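Local coordinates for protein A151R (African swine fever virus Georgia 2007/1, PDB 7CMA) that is a non-structural viral protein that binds a zinc ion through three cysteines and a histidine, its biochemical role being otherwise not firmly established, at residues 16-21 / 146-151; 113-117 / 139-143; 28-32 / 42-46; 48-52 / 64-68. All blocks are in the same frame, centred on the assembly; numbering follows the deposited sequence.

Interaction 1: 16-21 / 146-151; sequences KLIECI and YPFTNI
C20 lays its sulfur on the ring of Y146, a Cys sulfur-aromatic contact that fastens the loop 146-151 to one side of the long helix 3-28. The SG atom stands 3.5 Å from the centroid of the Y146 ring and only 8° off the ring normal, so it sits over the middle of the face. The sulfur is carried out to the loop because SG is anti to the backbone N of C20 (chi1 -169°). The hydroxyl of Y146 runs on past the contact and is hydrogen-bonded to E24, one turn further along the same helix.

F148 is the second ring of the loop, and three helix residues meet it differently. L17 comes over one face, offset toward the rim, with CD1 4.0 Å from the F148 centroid in a CH-pi contact. L17 and F148 run antiparallel to one another as they pass. K16 touches the ring edge near its plane, with its CB 3.8 Å from F148 CZ. C20 approaches obliquely.

F148 to I151 form a type I beta turn, which brings I151 back to the helix. R135 binds the carbonyl oxygens of F148 and I151. I5 of the second subunit also packs on K16. The CD1 methyl of I151 touches two helix residues, 3.7 Å from C20 SG and 3.9 Å from L17 CD1.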
loop_
_atom_site.group_PDB
_atom_site.type_symbol
_atom_site.label_atom_id
_atom_site.label_comp_id
_atom_site.label_asym_id
_atom_site.label_seq_id
_atom_site.Cartn_x
_atom_site.Cartn_y
_atom_site.Cartn_z
ATOM N N LYS A 16 -6.826 -7.700 -6.312
ATOM C CA LYS A 16 -7.674 -6.878 -5.411
ATOM C C LYS A 16 -8.826 -6.263 -6.222
ATOM O O LYS A 16 -9.954 -6.299 -5.739
ATOM C CB LYS A 16 -6.839 -5.802 -4.712
ATOM C CG LYS A 16 -5.960 -6.303 -3.574
ATOM C CD LYS A 16 -5.738 -5.284 -2.471
ATOM C CE LYS A 16 -4.334 -4.720 -2.451
ATOM N NZ LYS A 16 -4.041 -3.929 -3.671
ATOM N N LEU A 17 -8.559 -5.798 -7.442
ATOM C CA LEU A 17 -9.578 -5.124 -8.294
ATOM C C LEU A 17 -10.579 -6.171 -8.799
ATOM O O LEU A 17 -11.775 -5.940 -8.633
ATOM C CB LEU A 17 -8.891 -4.392 -9.450
ATOM C CG LEU A 17 -9.816 -3.557 -10.342
ATOM C CD1 LEU A 17 -10.767 -2.702 -9.512
ATOM C CD2 LEU A 17 -9.008 -2.682 -11.289
ATOM N N ILE A 18 -10.095 -7.354 -9.191
ATOM C CA ILE A 18 -10.971 -8.490 -9.611
ATOM C C ILE A 18 -11.863 -8.892 -8.433
ATOM O O ILE A 18 -13.062 -9.128 -8.661
ATOM C CB ILE A 18 -10.149 -9.682 -10.138
ATOM C CG1 ILE A 18 -9.566 -9.391 -11.524
ATOM C CG2 ILE A 18 -10.980 -10.955 -10.132
ATOM C CD1 ILE A 18 -8.737 -10.524 -12.098
ATOM N N GLU A 19 -11.297 -8.989 -7.226
ATOM C CA GLU A 19 -12.064 -9.369 -6.007
ATOM C C GLU A 19 -13.146 -8.311 -5.751
ATOM O O GLU A 19 -14.306 -8.694 -5.550
ATOM C CB GLU A 19 -11.137 -9.518 -4.797
ATOM C CG GLU A 19 -11.807 -10.174 -3.595
ATOM C CD GLU A 19 -12.009 -11.679 -3.707
ATOM O OE1 GLU A 19 -11.591 -12.261 -4.732
ATOM O OE2 GLU A 19 -12.623 -12.261 -2.786
ATOM N N CYS A 20 -12.780 -7.033 -5.838
ATOM C CA CYS A 20 -13.729 -5.899 -5.702
ATOM C C CYS A 20 -14.861 -6.031 -6.732
ATOM O O CYS A 20 -16.044 -5.976 -6.327
ATOM C CB CYS A 20 -13.012 -4.567 -5.867
ATOM S SG CYS A 20 -14.038 -3.150 -5.406
ATOM N N ILE A 21 -14.519 -6.224 -8.007
ATOM C CA ILE A 21 -15.528 -6.344 -9.104
ATOM C C ILE A 21 -16.396 -7.576 -8.842
ATOM O O ILE A 21 -17.625 -7.469 -8.985
ATOM C CB ILE A 21 -14.855 -6.401 -10.486
ATOM C CG1 ILE A 21 -14.036 -5.135 -10.760
ATOM C CG2 ILE A 21 -15.889 -6.653 -11.573
ATOM C CD1 ILE A 21 -13.121 -5.247 -11.945
ATOM N N TYR A 146 -14.241 3.511 -3.532
ATOM C CA TYR A 146 -13.133 2.522 -3.541
ATOM C C TYR A 146 -11.830 3.241 -3.875
ATOM O O TYR A 146 -11.817 4.197 -4.649
ATOM C CB TYR A 146 -13.434 1.400 -4.537
ATOM C CG TYR A 146 -14.503 0.435 -4.094
ATOM C CD1 TYR A 146 -14.299 -0.410 -3.015
ATOM C CD2 TYR A 146 -15.702 0.327 -4.784
ATOM C CE1 TYR A 146 -15.275 -1.299 -2.601
ATOM C CE2 TYR A 146 -16.686 -0.560 -4.385
ATOM C CZ TYR A 146 -16.452 -1.410 -3.320
ATOM O OH TYR A 146 -17.414 -2.292 -2.932
ATOM N N PRO A 147 -10.689 2.822 -3.291
ATOM C CA PRO A 147 -9.396 3.388 -3.665
ATOM C C PRO A 147 -9.111 3.255 -5.173
ATOM O O PRO A 147 -8.381 4.080 -5.705
ATOM C CB PRO A 147 -8.382 2.581 -2.832
ATOM C CG PRO A 147 -9.117 1.299 -2.468
ATOM C CD PRO A 147 -10.570 1.699 -2.351
ATOM N N PHE A 148 -9.765 2.293 -5.835
ATOM C CA PHE A 148 -9.631 2.032 -7.294
ATOM C C PHE A 148 -10.326 3.153 -8.077
ATOM O O PHE A 148 -11.562 3.214 -8.038
ATOM C CB PHE A 148 -10.232 0.669 -7.654
ATOM C CG PHE A 148 -9.715 -0.488 -6.838
ATOM C CD1 PHE A 148 -8.404 -0.924 -6.974
ATOM C CD2 PHE A 148 -10.525 -1.119 -5.904
ATOM C CE1 PHE A 148 -7.924 -1.975 -6.207
ATOM C CE2 PHE A 148 -10.041 -2.169 -5.137
ATOM C CZ PHE A 148 -8.742 -2.594 -5.290
ATOM N N THR A 149 -9.560 3.935 -8.843
ATOM C CA THR A 149 -10.066 5.079 -9.647
ATOM C C THR A 149 -10.969 4.565 -10.778
ATOM O O THR A 149 -11.748 5.375 -11.312
ATOM C CB THR A 149 -8.926 5.931 -10.224
ATOM O OG1 THR A 149 -8.144 5.095 -11.077
ATOM C CG2 THR A 149 -8.054 6.562 -9.159
ATOM N N ASN A 150 -10.894 3.267 -11.100
ATOM C CA ASN A 150 -11.624 2.682 -12.257
ATOM C C ASN A 150 -13.025 2.241 -11.827
ATOM O O ASN A 150 -13.787 1.796 -12.703
ATOM C CB ASN A 150 -10.865 1.515 -12.885
ATOM C CG ASN A 150 -9.566 1.950 -13.521
ATOM O OD1 ASN A 150 -9.568 2.698 -14.496
ATOM N ND2 ASN A 150 -8.457 1.591 -12.896
ATOM N N ILE A 151 -13.347 2.319 -10.533
ATOM C CA ILE A 151 -14.732 2.072 -10.038
ATOM C C ILE A 151 -15.377 3.417 -9.707
ATOM O O ILE A 151 -14.942 4.067 -8.737
ATOM C CB ILE A 151 -14.762 1.107 -8.839
ATOM C CG1 ILE A 151 -13.822 -0.082 -9.054
ATOM C CG2 ILE A 151 -16.194 0.666 -8.556
ATOM C CD1 ILE A 151 -14.380 -1.402 -8.593
#

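Interaction 2: 113-117 / 139-143; sequences NHKCI and CTKCT. With ZN (zinc ion), chain C.
C116, C139 and C142 bind one zinc ion, with C116 SG and C142 SG each 2.3 Å from the metal and C139 SG at 2.4 Å. H109 supplies the fourth ligand through ND1, which completes a site of three cysteines and one histidine. C139 and C142 form a CxxC pair on one loop, and C116 reaches in from the other.

Different torsions turn the two sulfurs of the CxxC pair to the same metal. C139 has SG anti to its backbone N, whereas in C142 it lies between N and C (chi1 61°). The C139 thiolate also accepts weak hydrogen bonds from the backbone N-H groups of K141 and C142. These would be expected to ease its negative charge.

Outside the metal shell, the N-H of N113 donates to C142 O at 2.9 Å and pins the two loops together. The side chain of N113 turns to S144 through OD1. The K141 chain runs alongside H114. K141 CE sits over one face of the H114 ring, offset toward its rim and 4.1 Å from the ring centroid. The H114 backbone oxygen also approaches C142 CB.

The site ties the loop between strand 107-109 and helix 120-123 to the loop that follows strand 125-127. C139 pairs by backbone with Y108 and packs on L107, so the zinc site lies against strand 107-109.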
loop_
_atom_site.group_PDB
_atom_site.type_symbol
_atom_site.label_atom_id
_atom_site.label_comp_id
_atom_site.label_asym_id
_atom_site.label_seq_id
_atom_site.Cartn_x
_atom_site.Cartn_y
_atom_site.Cartn_z
ATOM N N ASN A 113 -22.664 7.795 4.047
ATOM C CA ASN A 113 -21.788 7.491 5.215
ATOM C C ASN A 113 -22.027 8.510 6.338
ATOM O O ASN A 113 -21.326 8.425 7.351
ATOM C CB ASN A 113 -20.306 7.463 4.840
ATOM C CG ASN A 113 -20.014 6.587 3.642
ATOM O OD1 ASN A 113 -19.315 7.005 2.724
ATOM N ND2 ASN A 113 -20.578 5.392 3.622
ATOM N N HIS A 114 -22.958 9.440 6.142
ATOM C CA HIS A 114 -23.290 10.474 7.162
ATOM C C HIS A 114 -24.553 11.190 6.696
ATOM O O HIS A 114 -24.660 11.468 5.506
ATOM C CB HIS A 114 -22.144 11.473 7.354
ATOM C CG HIS A 114 -22.365 12.469 8.439
ATOM N ND1 HIS A 114 -21.941 12.251 9.731
ATOM C CD2 HIS A 114 -22.944 13.686 8.429
ATOM C CE1 HIS A 114 -22.257 13.289 10.474
ATOM N NE2 HIS A 114 -22.876 14.182 9.698
ATOM N N LYS A 115 -25.463 11.474 7.623
ATOM C CA LYS A 115 -26.711 12.171 7.252
ATOM C C LYS A 115 -26.424 13.668 7.174
ATOM O O LYS A 115 -26.749 14.387 8.132
ATOM C CB LYS A 115 -27.872 11.816 8.183
ATOM C CG LYS A 115 -27.514 11.449 9.616
ATOM C CD LYS A 115 -28.679 11.684 10.551
ATOM C CE LYS A 115 -29.691 12.661 9.989
ATOM N NZ LYS A 115 -30.978 12.006 9.659
ATOM N N CYS A 116 -25.819 14.102 6.072
ATOM C CA CYS A 116 -25.483 15.532 5.884
ATOM C C CYS A 116 -26.771 16.310 5.596
ATOM O O CYS A 116 -26.870 17.453 6.048
ATOM C CB CYS A 116 -24.535 15.649 4.697
ATOM S SG CYS A 116 -22.812 15.244 5.072
ATOM N N ILE A 117 -27.725 15.691 4.901
ATOM C CA ILE A 117 -28.955 16.401 4.464
ATOM C C ILE A 117 -30.205 15.839 5.154
ATOM O O ILE A 117 -30.325 14.622 5.250
ATOM C CB ILE A 117 -29.078 16.315 2.932
ATOM C CG1 ILE A 117 -27.790 16.738 2.222
ATOM C CG2 ILE A 117 -30.282 17.092 2.432
ATOM C CD1 ILE A 117 -27.330 18.138 2.547
ATOM N N CYS A 139 -18.961 15.308 -1.355
ATOM C CA CYS A 139 -18.739 15.497 0.105
ATOM C C CYS A 139 -17.990 14.293 0.680
ATOM O O CYS A 139 -18.490 13.184 0.528
ATOM C CB CYS A 139 -20.083 15.702 0.793
ATOM S SG CYS A 139 -20.051 15.689 2.602
ATOM N N THR A 140 -16.861 14.529 1.343
ATOM C CA THR A 140 -16.009 13.422 1.838
ATOM C C THR A 140 -16.571 12.830 3.125
ATOM O O THR A 140 -16.038 11.813 3.576
ATOM C CB THR A 140 -14.596 13.934 2.104
ATOM O OG1 THR A 140 -14.679 14.899 3.151
ATOM C CG2 THR A 140 -13.959 14.547 0.877
ATOM N N LYS A 141 -17.598 13.455 3.690
ATOM C CA LYS A 141 -18.206 12.970 4.951
ATOM C C LYS A 141 -19.279 11.931 4.644
ATOM O O LYS A 141 -19.352 10.950 5.373
ATOM C CB LYS A 141 -18.807 14.140 5.733
ATOM C CG LYS A 141 -17.854 15.286 6.031
ATOM C CD LYS A 141 -18.349 16.175 7.148
ATOM C CE LYS A 141 -19.622 15.659 7.785
ATOM N NZ LYS A 141 -20.020 16.472 8.959
ATOM N N CYS A 142 -20.070 12.151 3.601
ATOM C CA CYS A 142 -21.189 11.223 3.307
ATOM C C CYS A 142 -20.909 10.373 2.065
ATOM O O CYS A 142 -21.615 9.394 1.873
ATOM C CB CYS A 142 -22.488 11.989 3.122
ATOM S SG CYS A 142 -22.490 13.186 1.767
ATOM N N THR A 143 -19.929 10.755 1.250
ATOM C CA THR A 143 -19.701 10.025 -0.023
ATOM C C THR A 143 -18.287 9.447 -0.039
ATOM O O THR A 143 -17.327 10.224 -0.038
ATOM C CB THR A 143 -20.061 10.885 -1.242
ATOM O OG1 THR A 143 -21.282 11.578 -0.989
ATOM C CG2 THR A 143 -20.166 10.082 -2.519
HETATM ZN ZN ZN C . -22.342 15.172 2.857
#

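Interaction 3: 28-32 / 42-46; sequences GGTIL and EISYI
T30 holds OG1 anti to its own N (chi1 175°), and S44 holds OG beside its N (chi1 -65°), which brings the two hydroxyls together across the strands. T30 OG1 donates to S44 OG at 2.8 Å. S44 OG in turn donates to E42 OE2, also at 2.8 Å, on the anti lone pair of that oxygen. The extended E42 chain carries its carboxylate forward along the strand to S44. A chain of polar groups thus runs from T30 to E42.

These residues belong to the antiparallel beta hairpin of strands 30-35 and 38-46. T30 with S44 and L32 with E42 are non-hydrogen-bonded pairs, while I31 and I43 form a hydrogen-bonded pair. I31 N meets I43 O at 2.8 Å, and I43 N meets I31 O at 2.9 Å. G29, with positive phi, is the first residue beyond helix 3-28. Its carbonyl takes the N-H of Y45 at 2.8 Å, almost straight.

L32 runs next to E42 on the same face, with L32 CD2 3.7 Å from E42 CG. On the other sheet face, I31 packs on I21 and L25 of helix 3-28, and I43 packs on I75 and I79 of helix 72-84.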
loop_
_atom_site.group_PDB
_atom_site.type_symbol
_atom_site.label_atom_id
_atom_site.label_comp_id
_atom_site.label_asym_id
_atom_site.label_seq_id
_atom_site.Cartn_x
_atom_site.Cartn_y
_atom_site.Cartn_z
ATOM N N GLY A 28 -24.856 -6.551 -6.512
ATOM C CA GLY A 28 -25.777 -5.676 -7.260
ATOM C C GLY A 28 -26.303 -6.347 -8.515
ATOM O O GLY A 28 -27.322 -5.864 -9.055
ATOM N N GLY A 29 -25.518 -7.263 -9.081
ATOM C CA GLY A 29 -25.894 -8.084 -10.249
ATOM C C GLY A 29 -25.862 -7.300 -11.555
ATOM O O GLY A 29 -26.303 -7.858 -12.577
ATOM N N THR A 30 -25.324 -6.076 -11.552
ATOM C CA THR A 30 -25.316 -5.230 -12.778
ATOM C C THR A 30 -24.144 -4.249 -12.733
ATOM O O THR A 30 -23.907 -3.643 -11.673
ATOM C CB THR A 30 -26.667 -4.527 -12.982
ATOM O OG1 THR A 30 -26.552 -3.658 -14.106
ATOM C CG2 THR A 30 -27.121 -3.732 -11.778
ATOM N N ILE A 31 -23.426 -4.134 -13.852
ATOM C CA ILE A 31 -22.214 -3.281 -14.010
ATOM C C ILE A 31 -22.278 -2.613 -15.385
ATOM O O ILE A 31 -22.498 -3.331 -16.389
ATOM C CB ILE A 31 -20.927 -4.108 -13.837
ATOM C CG1 ILE A 31 -20.754 -4.594 -12.393
ATOM C CG2 ILE A 31 -19.717 -3.325 -14.321
ATOM C CD1 ILE A 31 -19.315 -4.842 -11.991
ATOM N N LEU A 32 -22.147 -1.287 -15.407
ATOM C CA LEU A 32 -22.008 -0.481 -16.645
ATOM C C LEU A 32 -20.520 -0.243 -16.928
ATOM O O LEU A 32 -19.777 0.084 -15.983
ATOM C CB LEU A 32 -22.767 0.837 -16.460
ATOM C CG LEU A 32 -24.283 0.704 -16.325
ATOM C CD1 LEU A 32 -24.927 2.055 -16.037
ATOM C CD2 LEU A 32 -24.888 0.081 -17.574
ATOM N N GLU A 42 -22.845 -3.225 -20.884
ATOM C CA GLU A 42 -23.591 -3.547 -19.642
ATOM C C GLU A 42 -23.540 -5.061 -19.423
ATOM O O GLU A 42 -23.770 -5.806 -20.391
ATOM C CB GLU A 42 -25.041 -3.061 -19.744
ATOM C CG GLU A 42 -25.880 -3.382 -18.514
ATOM C CD GLU A 42 -27.335 -2.942 -18.586
ATOM O OE1 GLU A 42 -27.670 -2.171 -19.496
ATOM O OE2 GLU A 42 -28.134 -3.392 -17.738
ATOM N N ILE A 43 -23.154 -5.487 -18.224
ATOM C CA ILE A 43 -23.265 -6.904 -17.792
ATOM C C ILE A 43 -24.248 -6.979 -16.626
ATOM O O ILE A 43 -24.062 -6.230 -15.646
ATOM C CB ILE A 43 -21.882 -7.484 -17.439
ATOM C CG1 ILE A 43 -20.996 -7.572 -18.685
ATOM C CG2 ILE A 43 -22.022 -8.833 -16.754
ATOM C CD1 ILE A 43 -19.538 -7.284 -18.430
ATOM N N SER A 44 -25.368 -7.663 -16.844
ATOM C CA SER A 44 -26.471 -7.757 -15.856
ATOM C C SER A 44 -26.924 -9.210 -15.731
ATOM O O SER A 44 -27.004 -9.892 -16.760
ATOM C CB SER A 44 -27.609 -6.851 -16.236
ATOM O OG SER A 44 -27.203 -5.496 -16.174
ATOM N N TYR A 45 -27.106 -9.681 -14.501
ATOM C CA TYR A 45 -27.684 -11.011 -14.193
ATOM C C TYR A 45 -29.201 -10.948 -14.388
ATOM O O TYR A 45 -29.848 -10.196 -13.645
ATOM C CB TYR A 45 -27.314 -11.437 -12.775
ATOM C CG TYR A 45 -27.565 -12.894 -12.486
ATOM C CD1 TYR A 45 -26.724 -13.873 -12.986
ATOM C CD2 TYR A 45 -28.681 -13.298 -11.771
ATOM C CE1 TYR A 45 -26.951 -15.216 -12.732
ATOM C CE2 TYR A 45 -28.920 -14.636 -11.504
ATOM C CZ TYR A 45 -28.055 -15.598 -11.991
ATOM O OH TYR A 45 -28.296 -16.918 -11.752
ATOM N N ILE A 46 -29.678 -11.499 -15.508
ATOM C CA ILE A 46 -31.121 -11.589 -15.887
ATOM C C ILE A 46 -31.478 -13.065 -16.078
ATOM O O ILE A 46 -30.847 -13.715 -16.931
ATOM C CB ILE A 46 -31.407 -10.769 -17.161
ATOM C CG1 ILE A 46 -30.537 -9.509 -17.226
ATOM C CG2 ILE A 46 -32.893 -10.456 -17.273
ATOM C CD1 ILE A 46 -31.229 -8.299 -17.799
#

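Interaction 4: 48-52 / 64-68; sequences NTYKY and KEDLK
T49 donates its hydroxyl to D66, with T49 OG1 2.6 Å from D66 OD1, on the syn side and 24° out of the carboxylate plane. T49 meets the aspartate nearly perpendicularly. D66 OD1 also accepts from the backbone N of K68 at 3.1 Å, which makes an Asx turn. The two donors reach OD1 from opposite faces of the carboxylate plane. The K51 chain bends at chi2 (86°), which brings NZ back to T49. K51 NZ donates to T49 OG1 at 2.8 Å and has a second partner in I46 O. Its salt bridge to D66 is long, with NZ 4.0 Å from OD2. T49 OG1 therefore links the lysine to the aspartate.

The backbones form an antiparallel hairpin. Y52 N binds E65 O at 2.9 Å, and E65 N returns a bond to Y52 O. L67 N also donates to Y50 O at 3.0 Å.

L67 packs its CD2 against the CB atoms of Y52 (3.7 Å) and Y50. E65 OE2 lies at the edge of the Y52 ring.

Strand 61-66 is outermost in the five-stranded sheet, and strand 49-55 lies between it and strand 38-46. Helix 72-84 covers Y50 and L67 through I75, and the Y50 hydroxyl bonds to S72.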
loop_
_atom_site.group_PDB
_atom_site.type_symbol
_atom_site.label_atom_id
_atom_site.label_comp_id
_atom_site.label_asym_id
_atom_site.label_seq_id
_atom_site.Cartn_x
_atom_site.Cartn_y
_atom_site.Cartn_z
ATOM N N ASN A 48 -31.086 -16.702 -15.081
ATOM C CA ASN A 48 -30.117 -17.610 -14.411
ATOM C C ASN A 48 -28.731 -17.446 -15.049
ATOM O O ASN A 48 -27.825 -18.223 -14.683
ATOM C CB ASN A 48 -30.589 -19.068 -14.450
ATOM C CG ASN A 48 -31.252 -19.440 -15.758
ATOM O OD1 ASN A 48 -30.658 -19.293 -16.825
ATOM N ND2 ASN A 48 -32.476 -19.940 -15.685
ATOM N N THR A 49 -28.549 -16.421 -15.894
ATOM C CA THR A 49 -27.259 -16.152 -16.589
ATOM C C THR A 49 -26.975 -14.647 -16.628
ATOM O O THR A 49 -27.939 -13.851 -16.633
ATOM C CB THR A 49 -27.244 -16.725 -18.013
ATOM O OG1 THR A 49 -28.198 -16.008 -18.798
ATOM C CG2 THR A 49 -27.549 -18.208 -18.057
ATOM N N TYR A 50 -25.707 -14.297 -16.832
ATOM C CA TYR A 50 -25.257 -12.920 -17.144
ATOM C C TYR A 50 -25.446 -12.666 -18.638
ATOM O O TYR A 50 -25.241 -13.599 -19.439
ATOM C CB TYR A 50 -23.801 -12.725 -16.722
ATOM C CG TYR A 50 -23.591 -12.558 -15.238
ATOM C CD1 TYR A 50 -23.769 -11.328 -14.629
ATOM C CD2 TYR A 50 -23.194 -13.621 -14.445
ATOM C CE1 TYR A 50 -23.569 -11.159 -13.271
ATOM C CE2 TYR A 50 -22.980 -13.467 -13.086
ATOM C CZ TYR A 50 -23.148 -12.227 -12.500
ATOM O OH TYR A 50 -22.907 -12.056 -11.168
ATOM N N LYS A 51 -25.941 -11.474 -18.979
ATOM C CA LYS A 51 -26.100 -10.998 -20.377
ATOM C C LYS A 51 -25.180 -9.798 -20.605
ATOM O O LYS A 51 -25.109 -8.924 -19.713
ATOM C CB LYS A 51 -27.562 -10.633 -20.652
ATOM C CG LYS A 51 -28.424 -11.783 -21.150
ATOM C CD LYS A 51 -29.022 -12.621 -20.044
ATOM C CE LYS A 51 -30.161 -13.495 -20.521
ATOM N NZ LYS A 51 -30.464 -14.571 -19.549
ATOM N N TYR A 52 -24.475 -9.794 -21.739
ATOM C CA TYR A 52 -23.522 -8.727 -22.140
ATOM C C TYR A 52 -24.147 -7.898 -23.265
ATOM O O TYR A 52 -24.246 -8.412 -24.398
ATOM C CB TYR A 52 -22.185 -9.344 -22.563
ATOM C CG TYR A 52 -21.158 -8.359 -23.064
ATOM C CD1 TYR A 52 -20.777 -7.272 -22.295
ATOM C CD2 TYR A 52 -20.503 -8.561 -24.269
ATOM C CE1 TYR A 52 -19.811 -6.379 -22.733
ATOM C CE2 TYR A 52 -19.535 -7.678 -24.722
ATOM C CZ TYR A 52 -19.188 -6.582 -23.951
ATOM O OH TYR A 52 -18.220 -5.719 -24.374
ATOM N N LYS A 64 -26.648 -8.351 -27.888
ATOM C CA LYS A 64 -27.055 -9.018 -26.624
ATOM C C LYS A 64 -26.515 -10.451 -26.627
ATOM O O LYS A 64 -26.920 -11.229 -27.509
ATOM C CB LYS A 64 -28.582 -9.008 -26.487
ATOM C CG LYS A 64 -29.126 -9.671 -25.229
ATOM C CD LYS A 64 -30.553 -10.167 -25.373
ATOM C CE LYS A 64 -31.340 -10.094 -24.082
ATOM N NZ LYS A 64 -31.919 -11.409 -23.718
ATOM N N GLU A 65 -25.600 -10.762 -25.706
ATOM C CA GLU A 65 -24.904 -12.074 -25.667
ATOM C C GLU A 65 -25.188 -12.758 -24.328
ATOM O O GLU A 65 -24.835 -12.181 -23.279
ATOM C CB GLU A 65 -23.403 -11.882 -25.883
ATOM C CG GLU A 65 -22.658 -13.183 -26.106
ATOM C CD GLU A 65 -21.147 -13.041 -26.155
ATOM O OE1 GLU A 65 -20.455 -13.950 -25.656
ATOM O OE2 GLU A 65 -20.667 -12.004 -26.660
ATOM N N ASP A 66 -25.811 -13.936 -24.366
ATOM C CA ASP A 66 -25.948 -14.819 -23.181
ATOM C C ASP A 66 -24.578 -15.426 -22.872
ATOM O O ASP A 66 -24.067 -16.181 -23.721
ATOM C CB ASP A 66 -27.008 -15.898 -23.400
ATOM C CG ASP A 66 -27.556 -16.460 -22.102
ATOM O OD1 ASP A 66 -26.898 -16.265 -21.060
ATOM O OD2 ASP A 66 -28.671 -17.014 -22.131
ATOM N N LEU A 67 -23.948 -14.966 -21.788
ATOM C CA LEU A 67 -22.620 -15.454 -21.326
ATOM C C LEU A 67 -22.761 -16.882 -20.782
ATOM O O LEU A 67 -21.730 -17.478 -20.420
ATOM C CB LEU A 67 -22.086 -14.502 -20.249
ATOM C CG LEU A 67 -21.218 -13.344 -20.746
ATOM C CD1 LEU A 67 -21.310 -13.186 -22.257
ATOM C CD2 LEU A 67 -21.601 -12.048 -20.052
ATOM N N LYS A 68 -23.999 -17.375 -20.676
ATOM C CA LYS A 68 -24.320 -18.785 -20.315
ATOM C C LYS A 68 -23.592 -19.166 -19.018
ATOM O O LYS A 68 -24.028 -18.707 -17.944
ATOM C CB LYS A 68 -23.952 -19.722 -21.469
ATOM C CG LYS A 68 -24.699 -19.459 -22.772
ATOM C CD LYS A 68 -23.859 -19.666 -24.012
ATOM C CE LYS A 68 -22.375 -19.763 -23.724
ATOM N NZ LYS A 68 -21.662 -20.525 -24.776
#

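Interactions 3 and 4 lie in the same antiparallel sheet, their centres about 10 Å apart. Strands 38-46 and 49-55 join them: S44 O accepts from K51 N at 2.9 Å, and I43 packs on both Y50 and Y52. Interaction 1 touches interaction 3 through I21, whose CG2 lies 3.9 Å from I31 CD1. Interaction 2 holds the zinc ion and stands apart. Its centre is about 21 Å from that of interaction 1 and about 36 Å from that of interaction 4; interactions 2 and 4 lie on opposite sides of the chain's centre. In sequence interaction 2 leads almost directly into the loop 146-151, which returns the chain from the zinc region to helix 3-28.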